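Local coordinates for protein acetyltransferase, GNAT family (Listeria monocytogenes str. 4b, PDB 2OH1) that probably transfers an acyl group, most likely acetyl from acetyl-coenzyme A, to an acceptor that has not been identified, at residues A80-D91 and A103-V111; N152-Q161 and G168-L176. All coordinates share one frame; numbering follows the deposited sequence. Where two conformers were deposited one is given.

Interaction 1 (A80-D91 and A103-V111); sequences AMIIRKTPSDWD and AYYLHRIMV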
# COMPACT_ATOMS: atom_id res chain seq x y z
N ALA A 80 -6.40 5.35 0.92
CA ALA A 80 -6.67 4.19 0.10
C ALA A 80 -5.40 3.42 -0.08
O ALA A 80 -4.33 4.02 -0.23
CB ALA A 80 -7.28 4.60 -1.26
N MSE A 81 -5.52 2.11 -0.14
CA MSE A 81 -4.42 1.23 -0.26
C MSE A 81 -4.64 0.23 -1.40
O MSE A 81 -5.71 -0.39 -1.46
CB MSE A 81 -4.25 0.49 1.02
CG MSE A 81 -3.14 -0.52 1.03
SE MSE A 81 -2.69 -1.27 2.75
CE MSE A 81 -4.36 -2.07 3.09
N ILE A 82 -3.62 0.11 -2.24
CA ILE A 82 -3.56 -0.82 -3.35
C ILE A 82 -2.69 -1.97 -2.94
O ILE A 82 -1.49 -1.86 -2.58
CB ILE A 82 -3.06 -0.15 -4.66
CG1 ILE A 82 -3.86 1.13 -4.97
CG2 ILE A 82 -3.15 -1.18 -5.80
CD1 ILE A 82 -5.41 1.04 -4.86
N ILE A 83 -3.28 -3.13 -2.98
CA ILE A 83 -2.43 -4.28 -2.87
C ILE A 83 -2.49 -5.20 -4.08
O ILE A 83 -3.31 -5.03 -5.01
CB ILE A 83 -2.79 -5.04 -1.68
CG1 ILE A 83 -4.03 -5.88 -1.94
CG2 ILE A 83 -2.95 -4.15 -0.46
CD1 ILE A 83 -4.33 -6.71 -0.65
N ARG A 84 -1.63 -6.17 -4.07
CA ARG A 84 -1.76 -7.24 -5.01
C ARG A 84 -1.83 -8.51 -4.16
O ARG A 84 -0.95 -8.72 -3.29
CB ARG A 84 -0.58 -7.31 -5.94
CG ARG A 84 -0.52 -6.16 -6.91
CD ARG A 84 -1.89 -5.92 -7.65
NE ARG A 84 -1.61 -5.25 -8.93
CZ ARG A 84 -1.21 -5.86 -10.03
NH1 ARG A 84 -1.07 -7.18 -10.09
NH2 ARG A 84 -0.93 -5.14 -11.09
N LYS A 85 -2.86 -9.32 -4.34
CA LYS A 85 -3.01 -10.56 -3.56
C LYS A 85 -2.23 -11.75 -4.11
O LYS A 85 -2.15 -12.78 -3.47
CB LYS A 85 -4.48 -10.88 -3.41
CG LYS A 85 -5.22 -9.94 -2.51
CD LYS A 85 -6.58 -10.57 -2.35
CE LYS A 85 -7.64 -9.65 -2.03
NZ LYS A 85 -8.88 -10.50 -2.12
N THR A 86 -1.65 -11.56 -5.31
CA THR A 86 -0.70 -12.41 -5.97
C THR A 86 0.35 -11.51 -6.60
O THR A 86 0.03 -10.41 -6.96
CB THR A 86 -1.41 -13.28 -7.06
OG1 THR A 86 -2.04 -12.43 -8.01
CG2 THR A 86 -2.50 -14.17 -6.40
N PRO A 87 1.57 -12.01 -6.75
CA PRO A 87 2.61 -11.06 -7.24
C PRO A 87 2.30 -10.56 -8.67
O PRO A 87 1.88 -11.36 -9.52
CB PRO A 87 3.87 -11.91 -7.24
CG PRO A 87 3.42 -13.36 -7.14
CD PRO A 87 2.11 -13.34 -6.45
N SER A 88 2.45 -9.26 -8.87
CA SER A 88 2.49 -8.74 -10.26
C SER A 88 3.72 -9.30 -10.98
O SER A 88 4.59 -10.02 -10.38
CB SER A 88 2.52 -7.24 -10.26
OG SER A 88 3.89 -6.80 -10.08
N ASP A 89 3.86 -8.99 -12.26
CA ASP A 89 5.05 -9.44 -13.02
C ASP A 89 6.36 -8.80 -12.46
O ASP A 89 7.45 -9.41 -12.51
CB ASP A 89 4.87 -9.10 -14.52
CG ASP A 89 3.62 -9.75 -15.14
OD1 ASP A 89 3.29 -10.90 -14.72
OD2 ASP A 89 2.99 -9.11 -16.05
N TRP A 90 6.24 -7.58 -11.94
CA TRP A 90 7.36 -6.86 -11.35
C TRP A 90 7.72 -7.53 -10.01
O TRP A 90 8.89 -7.79 -9.74
CB TRP A 90 6.95 -5.42 -11.09
CG TRP A 90 7.90 -4.67 -10.21
CD1 TRP A 90 7.79 -4.49 -8.87
CD2 TRP A 90 9.14 -4.06 -10.60
NE1 TRP A 90 8.87 -3.81 -8.40
CE2 TRP A 90 9.70 -3.51 -9.44
CE3 TRP A 90 9.79 -3.91 -11.80
CZ2 TRP A 90 10.86 -2.78 -9.46
CZ3 TRP A 90 11.01 -3.21 -11.80
CH2 TRP A 90 11.50 -2.65 -10.66
N ASP A 91 6.70 -7.80 -9.18
CA ASP A 91 6.94 -8.45 -7.86
C ASP A 91 7.66 -9.75 -8.09
O ASP A 91 8.64 -10.11 -7.44
CB ASP A 91 5.63 -8.72 -7.10
CG ASP A 91 4.87 -7.49 -6.78
OD1 ASP A 91 5.52 -6.49 -6.36
OD2 ASP A 91 3.59 -7.46 -6.85
N ALA A 103 2.04 -14.52 -0.83
CA ALA A 103 2.27 -13.25 -0.18
C ALA A 103 1.35 -12.24 -0.83
O ALA A 103 0.95 -12.41 -1.95
CB ALA A 103 3.72 -12.80 -0.33
N TYR A 104 1.03 -11.20 -0.07
CA TYR A 104 0.43 -9.99 -0.57
C TYR A 104 1.50 -8.93 -0.73
O TYR A 104 2.46 -8.87 0.07
CB TYR A 104 -0.58 -9.46 0.41
CG TYR A 104 -1.83 -10.32 0.62
CD1 TYR A 104 -2.14 -11.41 -0.21
CD2 TYR A 104 -2.73 -9.99 1.65
CE1 TYR A 104 -3.34 -12.12 -0.04
CE2 TYR A 104 -3.88 -10.73 1.84
CZ TYR A 104 -4.17 -11.76 1.00
OH TYR A 104 -5.31 -12.51 1.21
N TYR A 105 1.37 -8.13 -1.78
CA TYR A 105 2.34 -7.12 -2.12
C TYR A 105 1.64 -5.76 -2.02
O TYR A 105 0.62 -5.53 -2.63
CB TYR A 105 2.91 -7.32 -3.54
CG TYR A 105 3.71 -8.60 -3.61
CD1 TYR A 105 3.07 -9.81 -3.73
CD2 TYR A 105 5.09 -8.60 -3.43
CE1 TYR A 105 3.80 -11.03 -3.71
CE2 TYR A 105 5.82 -9.79 -3.43
CZ TYR A 105 5.20 -11.00 -3.57
OH TYR A 105 5.93 -12.18 -3.54
N LEU A 106 2.15 -4.88 -1.17
CA LEU A 106 1.54 -3.58 -1.01
C LEU A 106 2.14 -2.62 -2.02
O LEU A 106 3.29 -2.19 -1.82
CB LEU A 106 1.78 -3.04 0.43
CG LEU A 106 1.34 -3.94 1.58
CD1 LEU A 106 1.41 -3.20 2.94
CD2 LEU A 106 -0.04 -4.51 1.35
N HIS A 107 1.34 -2.21 -3.03
CA HIS A 107 1.76 -1.34 -4.09
C HIS A 107 1.66 0.14 -3.85
O HIS A 107 2.56 0.89 -4.27
CB HIS A 107 1.04 -1.67 -5.34
CG HIS A 107 1.54 -2.93 -5.99
ND1 HIS A 107 1.55 -3.09 -7.35
CD2 HIS A 107 2.07 -4.07 -5.46
CE1 HIS A 107 2.09 -4.26 -7.63
NE2 HIS A 107 2.41 -4.88 -6.52
N ARG A 108 0.57 0.61 -3.28
CA ARG A 108 0.42 2.04 -3.02
C ARG A 108 -0.40 2.29 -1.76
O ARG A 108 -1.46 1.69 -1.55
CB ARG A 108 -0.27 2.70 -4.20
CG ARG A 108 -0.22 4.15 -4.32
CD ARG A 108 1.19 4.71 -4.37
NE ARG A 108 1.87 4.65 -5.67
CZ ARG A 108 2.99 5.35 -5.91
NH1 ARG A 108 3.47 6.10 -4.93
NH2 ARG A 108 3.63 5.33 -7.09
N ILE A 109 0.17 3.15 -0.93
CA ILE A 109 -0.54 3.83 0.13
C ILE A 109 -0.79 5.26 -0.33
O ILE A 109 0.12 5.98 -0.84
CB ILE A 109 0.27 3.90 1.42
CG1 ILE A 109 0.26 2.56 2.15
CG2 ILE A 109 -0.29 5.04 2.29
CD1 ILE A 109 1.16 1.48 1.55
N MSE A 110 -2.02 5.68 -0.16
CA MSE A 110 -2.38 7.04 -0.40
C MSE A 110 -3.07 7.57 0.82
O MSE A 110 -4.03 6.96 1.29
CB MSE A 110 -3.30 7.19 -1.59
CG MSE A 110 -2.57 6.90 -2.87
SE MSE A 110 -3.81 6.71 -4.38
CE MSE A 110 -4.28 4.93 -4.02
N VAL A 111 -2.57 8.65 1.40
CA VAL A 111 -3.20 9.30 2.57
C VAL A 111 -3.54 10.71 2.22
O VAL A 111 -2.66 11.44 1.77
CB VAL A 111 -2.27 9.28 3.78
CG1 VAL A 111 -2.88 10.09 4.96
CG2 VAL A 111 -1.99 7.81 4.25
O HOH W 1 -0.11 -14.99 -3.07
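His107 NE2 donates to Asp91 OD2 over 2.9 Å, nearly straight at 164°, reaching the syn lone pair of the carboxylate, with the oxygen in the imidazole plane. The same oxygen accepts from Ser88 N, which arrives on the anti side, somewhat out of the carboxylate plane. Ser88 OG in turn caps the helix that begins at 89 by accepting from Asp91 N at 3.1 Å, which completes a capping box.

The contact joins neighbouring antiparallel strands 77-84 and 103-111 of the mixed GNAT sheet, where backbone bonds pair Ala80 with Met110, Ile82 with Arg108 and Arg84 with Tyr105. A classic beta bulge on strand 103-111 interrupts the register: Ile82 O accepts from both His107 N (2.9 Å) and Arg108 N (3.3 Å), and the extra residue is His107. Its ring lies across Arg84, whose CG sits over one face, 3.4 Å from the ring centroid; the bend at chi2 then carries the guanidinium past the imidazole, their planes 27° apart.

The Asp91 carboxylate stacks on the Tyr105 ring, planes 15° apart, while Pro87 CB touches Tyr105 CE1 at 3.6 Å. Tyr105 OH bonds to Arg141 on strand 139-145. On the other face of the sheet Ile83 CG2 presses on Leu106 CD2 at 3.4 Å, tighter than usual for carbons. Beyond the strand end, Lys85 CG lies over one face of the Tyr104 ring, toward its rim.

Two N-H groups, one syn and one anti, thus hold Asp91 OD2 and fix the carboxylate's rotation, tying the imidazole at the bulge to the first turn of helix 89-95.

Interaction 2 (N152-Q161 and G168-L176); sequences NQMYVRYGFQ and GFYLYQKEL
The first torsions of Tyr172 and Asn152 place CG anti to the carbonyl carbon (chi1 -66° and -80°) and direct both groups into the gap between strand and helix; the second torsion of Asn152 then presents OD1 to the phenol. Tyr172 OH donates to Asn152 OD1 at 2.6 Å, with a C=O...O angle of 120° and the donor tilted somewhat from the carbonyl plane. Asn152 OD1 lies at the edge of the Tyr172 ring. It is also 3.3 Å from Tyr170 CD2, at the edge of that second ring. The amide nitrogen of Asn152 is held elsewhere, by the carbonyls of Ile145 and Asn148.

Lys174 runs out with CG anti to the backbone nitrogen and bends at chi3, bringing NZ to Tyr158 O at 2.7 Å, nearly in line with the carbonyl. Glu129 forms a salt bridge with the same ammonium group. Nearer the backbone, Lys174 CB lies over one face of the Phe160 ring, toward its rim, 4.1 Å from the centroid.

The carbonyl gripped by the lysine belongs to Tyr158, just after helix 149-157, whose end closes in a Schellman motif: Gly159 has positive phi, Phe160 N bonds back to Tyr155 O, and Gly159 N to Val156 O. From there the chain enters strand 161-166, the edge strand of the mixed GNAT sheet, which folds back as a hairpin onto strand 169-175. Gln161 and Gln173 form an antiparallel hydrogen-bonded pair, Gln161 N to Gln173 O measuring 2.8 Å.

The Tyr172 ring also makes apolar contacts. Tyr155 CB rests over one face of it, Val156 CG2 approaches Tyr172 CE1 obliquely at 3.8 Å, and Phe160 CB meets Tyr172 CB at the same separation.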
# COMPACT_ATOMS: atom_id res chain seq x y z
N ASN A 152 12.09 4.29 3.92
CA ASN A 152 12.77 3.07 4.38
C ASN A 152 12.72 2.99 5.91
O ASN A 152 12.39 1.93 6.46
CB ASN A 152 14.20 2.99 3.88
CG ASN A 152 14.29 2.49 2.42
OD1 ASN A 152 14.10 1.30 2.13
ND2 ASN A 152 14.57 3.40 1.51
N GLN A 153 13.00 4.11 6.59
CA GLN A 153 12.92 4.13 8.08
C GLN A 153 11.52 3.73 8.55
O GLN A 153 11.37 3.00 9.53
CB GLN A 153 13.26 5.49 8.68
CG GLN A 153 14.68 5.82 8.65
CD GLN A 153 14.98 7.29 9.02
OE1 GLN A 153 14.42 8.23 8.45
NE2 GLN A 153 15.93 7.48 9.91
N MSE A 154 10.51 4.21 7.82
CA MSE A 154 9.13 3.98 8.20
C MSE A 154 8.81 2.49 8.14
O MSE A 154 8.26 1.90 9.04
CB MSE A 154 8.21 4.79 7.30
CG MSE A 154 6.78 4.67 7.73
SE MSE A 154 5.48 5.41 6.49
CE MSE A 154 5.41 3.86 5.38
N TYR A 155 9.16 1.85 7.03
CA TYR A 155 8.88 0.44 6.94
C TYR A 155 9.55 -0.39 8.04
O TYR A 155 8.99 -1.32 8.58
CB TYR A 155 9.25 -0.10 5.55
CG TYR A 155 8.41 0.51 4.44
CD1 TYR A 155 7.03 0.53 4.54
CD2 TYR A 155 8.98 0.99 3.29
CE1 TYR A 155 6.23 1.03 3.50
CE2 TYR A 155 8.22 1.51 2.27
CZ TYR A 155 6.85 1.51 2.37
OH TYR A 155 6.11 2.00 1.29
N VAL A 156 10.79 -0.05 8.36
CA VAL A 156 11.47 -0.74 9.46
C VAL A 156 10.74 -0.50 10.79
O VAL A 156 10.50 -1.41 11.57
CB VAL A 156 12.95 -0.33 9.51
CG1 VAL A 156 13.67 -0.89 10.81
CG2 VAL A 156 13.63 -0.70 8.17
N ARG A 157 10.37 0.74 11.04
CA ARG A 157 9.65 1.14 12.25
C ARG A 157 8.33 0.37 12.37
O ARG A 157 7.93 -0.01 13.47
CB ARG A 157 9.38 2.62 12.21
CG ARG A 157 8.91 3.18 13.51
CD ARG A 157 9.08 4.67 13.53
NE ARG A 157 8.18 5.31 12.58
CZ ARG A 157 8.57 6.01 11.51
NH1 ARG A 157 9.85 6.20 11.23
NH2 ARG A 157 7.65 6.56 10.73
N TYR A 158 7.69 0.13 11.23
CA TYR A 158 6.44 -0.64 11.18
C TYR A 158 6.62 -2.16 11.27
O TYR A 158 5.65 -2.90 11.15
CB TYR A 158 5.65 -0.30 9.92
CG TYR A 158 5.08 1.11 9.79
CD1 TYR A 158 5.13 2.07 10.80
CD2 TYR A 158 4.36 1.43 8.62
CE1 TYR A 158 4.55 3.35 10.60
CE2 TYR A 158 3.80 2.65 8.44
CZ TYR A 158 3.88 3.60 9.42
OH TYR A 158 3.29 4.83 9.22
N GLY A 159 7.85 -2.64 11.46
CA GLY A 159 8.10 -4.04 11.72
C GLY A 159 8.44 -4.91 10.52
O GLY A 159 8.49 -6.11 10.66
N PHE A 160 8.69 -4.30 9.37
CA PHE A 160 9.11 -5.06 8.22
C PHE A 160 10.59 -5.41 8.32
O PHE A 160 11.38 -4.63 8.84
CB PHE A 160 8.86 -4.29 6.94
CG PHE A 160 7.44 -4.28 6.53
CD1 PHE A 160 6.54 -3.38 7.12
CD2 PHE A 160 6.98 -5.19 5.59
CE1 PHE A 160 5.21 -3.40 6.72
CE2 PHE A 160 5.65 -5.20 5.21
CZ PHE A 160 4.79 -4.32 5.78
N GLN A 161 10.91 -6.61 7.85
CA GLN A 161 12.30 -7.09 7.77
C GLN A 161 12.89 -6.85 6.40
O GLN A 161 12.36 -7.26 5.37
CB GLN A 161 12.41 -8.58 8.12
CG GLN A 161 13.85 -9.15 8.09
CD GLN A 161 14.85 -8.39 8.98
OE1 GLN A 161 15.90 -7.95 8.52
NE2 GLN A 161 14.51 -8.25 10.25
N GLY A 168 17.70 -1.26 -7.77
CA GLY A 168 17.62 0.01 -7.08
C GLY A 168 16.60 0.09 -5.99
O GLY A 168 16.29 1.21 -5.51
N PHE A 169 15.99 -1.06 -5.64
CA PHE A 169 14.99 -1.15 -4.57
C PHE A 169 15.48 -1.99 -3.41
O PHE A 169 16.16 -2.96 -3.61
CB PHE A 169 13.65 -1.74 -5.08
CG PHE A 169 12.92 -0.86 -6.07
CD1 PHE A 169 13.32 -0.83 -7.40
CD2 PHE A 169 11.91 -0.05 -5.68
CE1 PHE A 169 12.71 -0.04 -8.30
CE2 PHE A 169 11.27 0.76 -6.59
CZ PHE A 169 11.67 0.76 -7.91
N TYR A 170 15.06 -1.64 -2.19
CA TYR A 170 15.19 -2.55 -1.05
C TYR A 170 13.86 -3.33 -0.91
O TYR A 170 12.78 -2.80 -1.12
CB TYR A 170 15.49 -1.79 0.22
CG TYR A 170 16.82 -1.09 0.24
CD1 TYR A 170 17.98 -1.73 -0.18
CD2 TYR A 170 16.92 0.17 0.77
CE1 TYR A 170 19.21 -1.09 -0.09
CE2 TYR A 170 18.11 0.82 0.88
CZ TYR A 170 19.28 0.20 0.44
OH TYR A 170 20.49 0.86 0.55
N LEU A 171 13.97 -4.59 -0.53
CA LEU A 171 12.84 -5.47 -0.38
C LEU A 171 12.60 -5.73 1.11
O LEU A 171 13.52 -6.06 1.84
CB LEU A 171 13.12 -6.81 -1.09
CG LEU A 171 13.00 -6.87 -2.62
CD1 LEU A 171 13.95 -5.91 -3.37
CD2 LEU A 171 13.21 -8.30 -3.04
N TYR A 172 11.32 -5.67 1.51
CA TYR A 172 10.91 -5.83 2.91
C TYR A 172 9.78 -6.82 2.98
O TYR A 172 8.88 -6.85 2.16
CB TYR A 172 10.41 -4.51 3.48
CG TYR A 172 11.50 -3.46 3.60
CD1 TYR A 172 12.28 -3.37 4.73
CD2 TYR A 172 11.70 -2.50 2.60
CE1 TYR A 172 13.29 -2.42 4.84
CE2 TYR A 172 12.69 -1.57 2.71
CZ TYR A 172 13.48 -1.52 3.82
OH TYR A 172 14.45 -0.55 3.95
N GLN A 173 9.78 -7.61 4.04
CA GLN A 173 8.65 -8.50 4.32
C GLN A 173 8.37 -8.61 5.78
O GLN A 173 9.25 -8.46 6.61
CB GLN A 173 8.85 -9.87 3.71
CG GLN A 173 9.81 -10.77 4.33
CD GLN A 173 9.88 -12.19 3.69
OE1 GLN A 173 9.30 -12.50 2.65
NE2 GLN A 173 10.68 -13.03 4.32
N LYS A 174 7.10 -8.85 6.05
CA LYS A 174 6.66 -9.08 7.40
C LYS A 174 6.01 -10.46 7.43
O LYS A 174 5.06 -10.72 6.70
CB LYS A 174 5.70 -8.00 7.84
CG LYS A 174 5.35 -8.11 9.30
CD LYS A 174 4.32 -7.15 9.80
CE LYS A 174 4.83 -5.81 10.03
NZ LYS A 174 4.03 -5.10 11.08
N GLU A 175 6.47 -11.33 8.32
CA GLU A 175 5.87 -12.63 8.45
C GLU A 175 4.59 -12.48 9.27
O GLU A 175 4.55 -11.78 10.28
CB GLU A 175 6.85 -13.61 9.08
CG GLU A 175 6.51 -15.09 8.76
CD GLU A 175 7.70 -16.06 8.96
OE1 GLU A 175 8.72 -15.64 9.56
OE2 GLU A 175 7.59 -17.24 8.51
N LEU A 176 3.51 -13.13 8.84
CA LEU A 176 2.24 -13.02 9.50
C LEU A 176 1.98 -14.26 10.32
O LEU A 176 1.78 -15.33 9.74
CB LEU A 176 1.16 -12.91 8.46
CG LEU A 176 1.27 -11.69 7.52
CD1 LEU A 176 0.13 -11.62 6.49
CD2 LEU A 176 1.30 -10.43 8.36

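Interactions 1 and 2 lie on one mixed sheet, their centres about 14 Å apart, with strand 139-145 between strands 103-111 and 169-175. They touch directly where Trp90 CZ2 packs on Phe169 CE1 at 3.5 Å, the rings edge-to-face. Arg141 on the intervening strand provides a polar bridge, bonding to Tyr105 OH of interaction 1 and to Gln173 OE1 of interaction 2. Helix 120-134 receives Leu106 from the first contact and Phe160 from the second. Unidentified ligand material, probably from the crystallisation liquor, lies near each contact, its nearest atoms about 3 Å from the side chain of Ile109 and about 5 Å from that of Tyr158; such molecules can mark pockets.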